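Local coordinates for protein fructose-bisphosphate aldolase (Thermus caldophilus, PDB 2FJK) that belongs to the class II fructose-bisphosphate aldolases, TIM-barrel enzymes, and is modelled here with 1,3-dihydroxyacetonephosphate in its pocket, at residues A[19-33]-A[43-56]. Sequence-based numbering, arbitrary orientation.
Sequences VGAFNTNNMEFTQAI and PVILALSEGAMKYG
Strands 19-23 and 44-47 pair in parallel, Ala-21 beside Ile-45 and Asn-23 beside Ala-47, their axes 26° apart; four backbone hydrogen bonds, the first from Ile-45 N to Gly-20 O and the last from Thr-24 N to Ala-47 O, join them. Toward helix 27-33, the side chains of Ile-33 and Leu-46 run alongside one another, pointing opposite ways, Ile-33 CG2 meeting Leu-46 CD2 at 3.6 Å. Chi1 of -59° puts CG1 of Ile-33 beside the backbone N and leaves CG2 anti to it, and this methyl also reaches Val-44 CG2 at 3.8 Å; branched aliphatic residues suit the apolar layer between helix and sheet. Val-44 CG2 in turn lies 3.7 Å from Phe-22 CD1. On the face of Ala-21 and Ile-45, small Ala-21 lets its CB sit 3.9 Å from Ile-45 CB, and the small Ala-47 brings its CB to 3.8 Å from Asn-23 OD1. A water accepts from Ser-49 N and lies within hydrogen-bonding distance of Asn-23 OD1. Farther along, Asn-25 O lies in the ring plane at the edge of Tyr-55, 3.3 Å from CD2, while Tyr-55 OH bonds Glu-28 of the second subunit. Ser-49 is the N-cap of helix 50-56, its OG accepting from Ala-52 N. Right-handed beta-alpha-beta crossovers of this kind build a TIM barrel, whose C-terminal strand ends carry the ligand pocket; here Asn-23 touches 1,3-dihydroxyacetonephosphate.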
loop_
_atom_site.group_PDB
_atom_site.type_symbol
_atom_site.label_atom_id
_atom_site.label_comp_id
_atom_site.label_asym_id
_atom_site.label_seq_id
_atom_site.Cartn_x
_atom_site.Cartn_y
_atom_site.Cartn_z
ATOM N N VAL A 19 -10.288 -6.916 -25.583
ATOM C CA VAL A 19 -9.339 -6.864 -24.489
ATOM C C VAL A 19 -9.429 -8.179 -23.738
ATOM O O VAL A 19 -10.522 -8.635 -23.398
ATOM C CB VAL A 19 -9.670 -5.721 -23.524
ATOM C CG1 VAL A 19 -8.896 -5.891 -22.232
ATOM C CG2 VAL A 19 -9.340 -4.395 -24.176
ATOM N N GLY A 20 -8.280 -8.789 -23.485
ATOM C CA GLY A 20 -8.279 -10.058 -22.780
ATOM C C GLY A 20 -8.420 -9.969 -21.272
ATOM O O GLY A 20 -7.819 -9.109 -20.627
ATOM N N ALA A 21 -9.245 -10.847 -20.713
ATOM C CA ALA A 21 -9.436 -10.923 -19.272
ATOM C C ALA A 21 -8.805 -12.273 -18.973
ATOM O O ALA A 21 -9.116 -13.266 -19.635
ATOM C CB ALA A 21 -10.928 -10.924 -18.907
ATOM N N PHE A 22 -7.897 -12.306 -18.005
ATOM C CA PHE A 22 -7.217 -13.543 -17.673
ATOM C C PHE A 22 -7.308 -13.874 -16.195
ATOM O O PHE A 22 -7.021 -13.033 -15.335
ATOM C CB PHE A 22 -5.752 -13.465 -18.099
ATOM C CG PHE A 22 -5.559 -13.102 -19.547
ATOM C CD1 PHE A 22 -5.602 -11.774 -19.958
ATOM C CD2 PHE A 22 -5.344 -14.091 -20.501
ATOM C CE1 PHE A 22 -5.433 -11.429 -21.299
ATOM C CE2 PHE A 22 -5.174 -13.760 -21.849
ATOM C CZ PHE A 22 -5.219 -12.424 -22.247
ATOM N N ASN A 23 -7.705 -15.107 -15.908
ATOM C CA ASN A 23 -7.854 -15.566 -14.534
ATOM C C ASN A 23 -6.508 -15.810 -13.894
ATOM O O ASN A 23 -5.592 -16.320 -14.535
ATOM C CB ASN A 23 -8.695 -16.844 -14.494
ATOM C CG ASN A 23 -10.133 -16.579 -14.810
ATOM O OD1 ASN A 23 -10.921 -16.204 -13.931
ATOM N ND2 ASN A 23 -10.492 -16.741 -16.074
ATOM N N THR A 24 -6.400 -15.425 -12.625
ATOM C CA THR A 24 -5.167 -15.584 -11.865
ATOM C C THR A 24 -5.514 -16.159 -10.515
ATOM O O THR A 24 -6.583 -15.881 -9.986
ATOM C CB THR A 24 -4.486 -14.251 -11.556
ATOM O OG1 THR A 24 -4.497 -13.416 -12.713
ATOM C CG2 THR A 24 -3.060 -14.502 -11.100
ATOM N N ASN A 25 -4.590 -16.917 -9.947
ATOM C CA ASN A 25 -4.793 -17.509 -8.638
ATOM C C ASN A 25 -3.580 -17.330 -7.717
ATOM O O ASN A 25 -3.657 -17.610 -6.526
ATOM C CB ASN A 25 -5.164 -18.986 -8.797
ATOM C CG ASN A 25 -6.637 -19.167 -9.139
ATOM O OD1 ASN A 25 -7.484 -19.175 -8.251
ATOM N ND2 ASN A 25 -6.948 -19.281 -10.429
ATOM N N ASN A 26 -2.466 -16.846 -8.262
ATOM C CA ASN A 26 -1.287 -16.622 -7.436
ATOM C C ASN A 26 -0.325 -15.607 -8.051
ATOM O O ASN A 26 -0.692 -14.849 -8.965
ATOM C CB ASN A 26 -0.562 -17.950 -7.140
ATOM C CG ASN A 26 0.037 -18.594 -8.380
ATOM O OD1 ASN A 26 0.008 -18.029 -9.467
ATOM N ND2 ASN A 26 0.592 -19.782 -8.212
HETATM N N MSE A 27 0.899 -15.581 -7.530
HETATM C CA MSE A 27 1.909 -14.651 -8.019
HETATM C C MSE A 27 2.335 -14.953 -9.461
HETATM O O MSE A 27 2.242 -14.096 -10.329
HETATM C CB MSE A 27 3.150 -14.687 -7.128
HETATM C CG MSE A 27 4.153 -13.570 -7.434
HETATM SE SE MSE A 27 5.791 -13.809 -6.425
HETATM C CE MSE A 27 5.026 -13.769 -4.649
ATOM N N GLU A 28 2.788 -16.175 -9.710
ATOM C CA GLU A 28 3.246 -16.557 -11.050
ATOM C C GLU A 28 2.288 -16.217 -12.190
ATOM O O GLU A 28 2.718 -15.740 -13.250
ATOM C CB GLU A 28 3.585 -18.051 -11.090
ATOM C CG GLU A 28 4.930 -18.397 -10.423
ATOM C CD GLU A 28 4.822 -18.675 -8.927
ATOM O OE1 GLU A 28 3.805 -18.285 -8.310
ATOM O OE2 GLU A 28 5.763 -19.281 -8.366
ATOM N N PHE A 29 0.994 -16.463 -11.991
ATOM C CA PHE A 29 0.025 -16.153 -13.038
ATOM C C PHE A 29 -0.130 -14.651 -13.202
ATOM O O PHE A 29 -0.274 -14.161 -14.323
ATOM C CB PHE A 29 -1.346 -16.753 -12.738
ATOM C CG PHE A 29 -1.479 -18.211 -13.091
ATOM C CD1 PHE A 29 -0.860 -19.190 -12.328
ATOM C CD2 PHE A 29 -2.243 -18.602 -14.181
ATOM C CE1 PHE A 29 -1.000 -20.531 -12.640
ATOM C CE2 PHE A 29 -2.390 -19.946 -14.503
ATOM C CZ PHE A 29 -1.767 -20.910 -13.731
ATOM N N THR A 30 -0.093 -13.913 -12.093
ATOM C CA THR A 30 -0.263 -12.473 -12.181
ATOM C C THR A 30 0.899 -11.811 -12.903
ATOM O O THR A 30 0.705 -10.877 -13.679
ATOM C CB THR A 30 -0.405 -11.815 -10.809
ATOM O OG1 THR A 30 -1.417 -12.486 -10.052
ATOM C CG2 THR A 30 -0.813 -10.361 -10.987
ATOM N N GLN A 31 2.108 -12.297 -12.644
ATOM C CA GLN A 31 3.299 -11.751 -13.285
ATOM C C GLN A 31 3.267 -12.011 -14.786
ATOM O O GLN A 31 3.524 -11.105 -15.596
ATOM C CB GLN A 31 4.553 -12.398 -12.706
ATOM C CG GLN A 31 4.715 -12.200 -11.215
ATOM C CD GLN A 31 5.958 -12.888 -10.691
ATOM O OE1 GLN A 31 6.123 -14.097 -10.847
ATOM N NE2 GLN A 31 6.840 -12.121 -10.074
ATOM N N ALA A 32 2.969 -13.258 -15.149
ATOM C CA ALA A 32 2.913 -13.654 -16.558
ATOM C C ALA A 32 1.912 -12.795 -17.326
ATOM O O ALA A 32 2.220 -12.266 -18.400
ATOM C CB ALA A 32 2.537 -15.129 -16.679
ATOM N N ILE A 33 0.717 -12.656 -16.767
ATOM C CA ILE A 33 -0.310 -11.866 -17.409
ATOM C C ILE A 33 0.103 -10.411 -17.598
ATOM O O ILE A 33 0.005 -9.884 -18.707
ATOM C CB ILE A 33 -1.620 -11.886 -16.618
ATOM C CG1 ILE A 33 -2.139 -13.323 -16.477
ATOM C CG2 ILE A 33 -2.647 -11.027 -17.324
ATOM C CD1 ILE A 33 -3.332 -13.433 -15.538
ATOM N N PRO A 43 -3.826 -3.231 -23.152
ATOM C CA PRO A 43 -4.610 -3.025 -21.932
ATOM C C PRO A 43 -4.915 -4.450 -21.486
ATOM O O PRO A 43 -4.820 -5.360 -22.298
ATOM C CB PRO A 43 -5.844 -2.282 -22.440
ATOM C CG PRO A 43 -5.988 -2.794 -23.865
ATOM C CD PRO A 43 -4.571 -2.792 -24.350
ATOM N N VAL A 44 -5.251 -4.665 -20.218
ATOM C CA VAL A 44 -5.533 -6.020 -19.755
ATOM C C VAL A 44 -6.438 -6.021 -18.531
ATOM O O VAL A 44 -6.513 -5.036 -17.796
ATOM C CB VAL A 44 -4.220 -6.779 -19.406
ATOM C CG1 VAL A 44 -3.590 -6.192 -18.154
ATOM C CG2 VAL A 44 -4.501 -8.274 -19.216
ATOM N N ILE A 45 -7.132 -7.136 -18.330
ATOM C CA ILE A 45 -8.028 -7.306 -17.199
ATOM C C ILE A 45 -7.587 -8.502 -16.369
ATOM O O ILE A 45 -7.401 -9.599 -16.897
ATOM C CB ILE A 45 -9.482 -7.553 -17.662
ATOM C CG1 ILE A 45 -10.042 -6.289 -18.322
ATOM C CG2 ILE A 45 -10.357 -7.936 -16.475
ATOM C CD1 ILE A 45 -11.440 -6.462 -18.887
ATOM N N LEU A 46 -7.396 -8.287 -15.073
ATOM C CA LEU A 46 -7.027 -9.377 -14.178
ATOM C C LEU A 46 -8.341 -9.904 -13.588
ATOM O O LEU A 46 -9.053 -9.191 -12.876
ATOM C CB LEU A 46 -6.085 -8.874 -13.079
ATOM C CG LEU A 46 -4.710 -8.437 -13.594
ATOM C CD1 LEU A 46 -3.795 -8.079 -12.441
ATOM C CD2 LEU A 46 -4.104 -9.572 -14.376
ATOM N N ALA A 47 -8.673 -11.148 -13.915
ATOM C CA ALA A 47 -9.910 -11.758 -13.441
ATOM C C ALA A 47 -9.681 -12.710 -12.282
ATOM O O ALA A 47 -8.781 -13.549 -12.312
ATOM C CB ALA A 47 -10.609 -12.500 -14.596
ATOM N N LEU A 48 -10.495 -12.563 -11.249
ATOM C CA LEU A 48 -10.392 -13.434 -10.103
ATOM C C LEU A 48 -11.749 -14.025 -9.752
ATOM O O LEU A 48 -12.652 -13.313 -9.340
ATOM C CB LEU A 48 -9.846 -12.685 -8.893
ATOM C CG LEU A 48 -8.351 -12.389 -8.841
ATOM C CD1 LEU A 48 -8.007 -11.249 -9.803
ATOM C CD2 LEU A 48 -7.983 -12.020 -7.412
ATOM N N SER A 49 -11.881 -15.336 -9.898
ATOM C CA SER A 49 -13.132 -16.003 -9.563
ATOM C C SER A 49 -13.256 -15.967 -8.049
ATOM O O SER A 49 -12.387 -15.430 -7.347
ATOM C CB SER A 49 -13.084 -17.457 -10.022
ATOM O OG SER A 49 -12.123 -18.173 -9.251
ATOM N N GLU A 50 -14.338 -16.539 -7.538
ATOM C CA GLU A 50 -14.539 -16.603 -6.102
ATOM C C GLU A 50 -13.577 -17.659 -5.570
ATOM O O GLU A 50 -13.153 -17.603 -4.407
ATOM C CB GLU A 50 -15.989 -16.970 -5.788
ATOM C CG GLU A 50 -16.800 -15.785 -5.280
ATOM C CD GLU A 50 -18.283 -16.073 -5.227
ATOM O OE1 GLU A 50 -18.660 -17.179 -4.793
ATOM O OE2 GLU A 50 -19.076 -15.189 -5.614
ATOM N N GLY A 51 -13.222 -18.612 -6.434
ATOM C CA GLY A 51 -12.285 -19.655 -6.047
ATOM C C GLY A 51 -10.904 -19.035 -5.866
ATOM O O GLY A 51 -10.169 -19.372 -4.932
ATOM N N ALA A 52 -10.558 -18.110 -6.761
ATOM C CA ALA A 52 -9.279 -17.427 -6.697
ATOM C C ALA A 52 -9.214 -16.659 -5.389
ATOM O O ALA A 52 -8.233 -16.731 -4.662
ATOM C CB ALA A 52 -9.124 -16.469 -7.878
HETATM N N MSE A 53 -10.271 -15.921 -5.086
HETATM C CA MSE A 53 -10.301 -15.150 -3.849
HETATM C C MSE A 53 -10.168 -16.004 -2.592
HETATM O O MSE A 53 -9.507 -15.599 -1.642
HETATM C CB MSE A 53 -11.565 -14.300 -3.796
HETATM C CG MSE A 53 -11.453 -13.050 -4.667
HETATM SE SE MSE A 53 -13.031 -11.979 -4.584
HETATM C CE MSE A 53 -12.597 -10.939 -3.005
ATOM N N LYS A 54 -10.787 -17.181 -2.584
ATOM C CA LYS A 54 -10.689 -18.075 -1.433
ATOM C C LYS A 54 -9.268 -18.632 -1.363
ATOM O O LYS A 54 -8.633 -18.609 -0.315
ATOM C CB LYS A 54 -11.685 -19.235 -1.560
ATOM C CG LYS A 54 -11.680 -20.204 -0.383
ATOM C CD LYS A 54 -12.552 -21.423 -0.679
ATOM C CE LYS A 54 -13.018 -22.129 0.595
ATOM N NZ LYS A 54 -11.903 -22.678 1.415
ATOM N N TYR A 55 -8.774 -19.117 -2.498
ATOM C CA TYR A 55 -7.425 -19.687 -2.589
ATOM C C TYR A 55 -6.335 -18.655 -2.305
ATOM O O TYR A 55 -5.393 -18.907 -1.544
ATOM C CB TYR A 55 -7.195 -20.268 -3.986
ATOM C CG TYR A 55 -5.835 -20.912 -4.165
ATOM C CD1 TYR A 55 -5.583 -22.196 -3.690
ATOM C CD2 TYR A 55 -4.797 -20.226 -4.797
ATOM C CE1 TYR A 55 -4.334 -22.783 -3.845
ATOM C CE2 TYR A 55 -3.536 -20.799 -4.954
ATOM C CZ TYR A 55 -3.313 -22.078 -4.480
ATOM O OH TYR A 55 -2.078 -22.656 -4.661
ATOM N N GLY A 56 -6.465 -17.489 -2.928
ATOM C CA GLY A 56 -5.470 -16.446 -2.755
ATOM C C GLY A 56 -5.626 -15.577 -1.527
ATOM O O GLY A 56 -4.632 -15.156 -0.932
HETATM O O HOH W 1 -5.556 -7.744 -23.621
HETATM O O HOH W 2 -9.587 -16.374 -11.155
#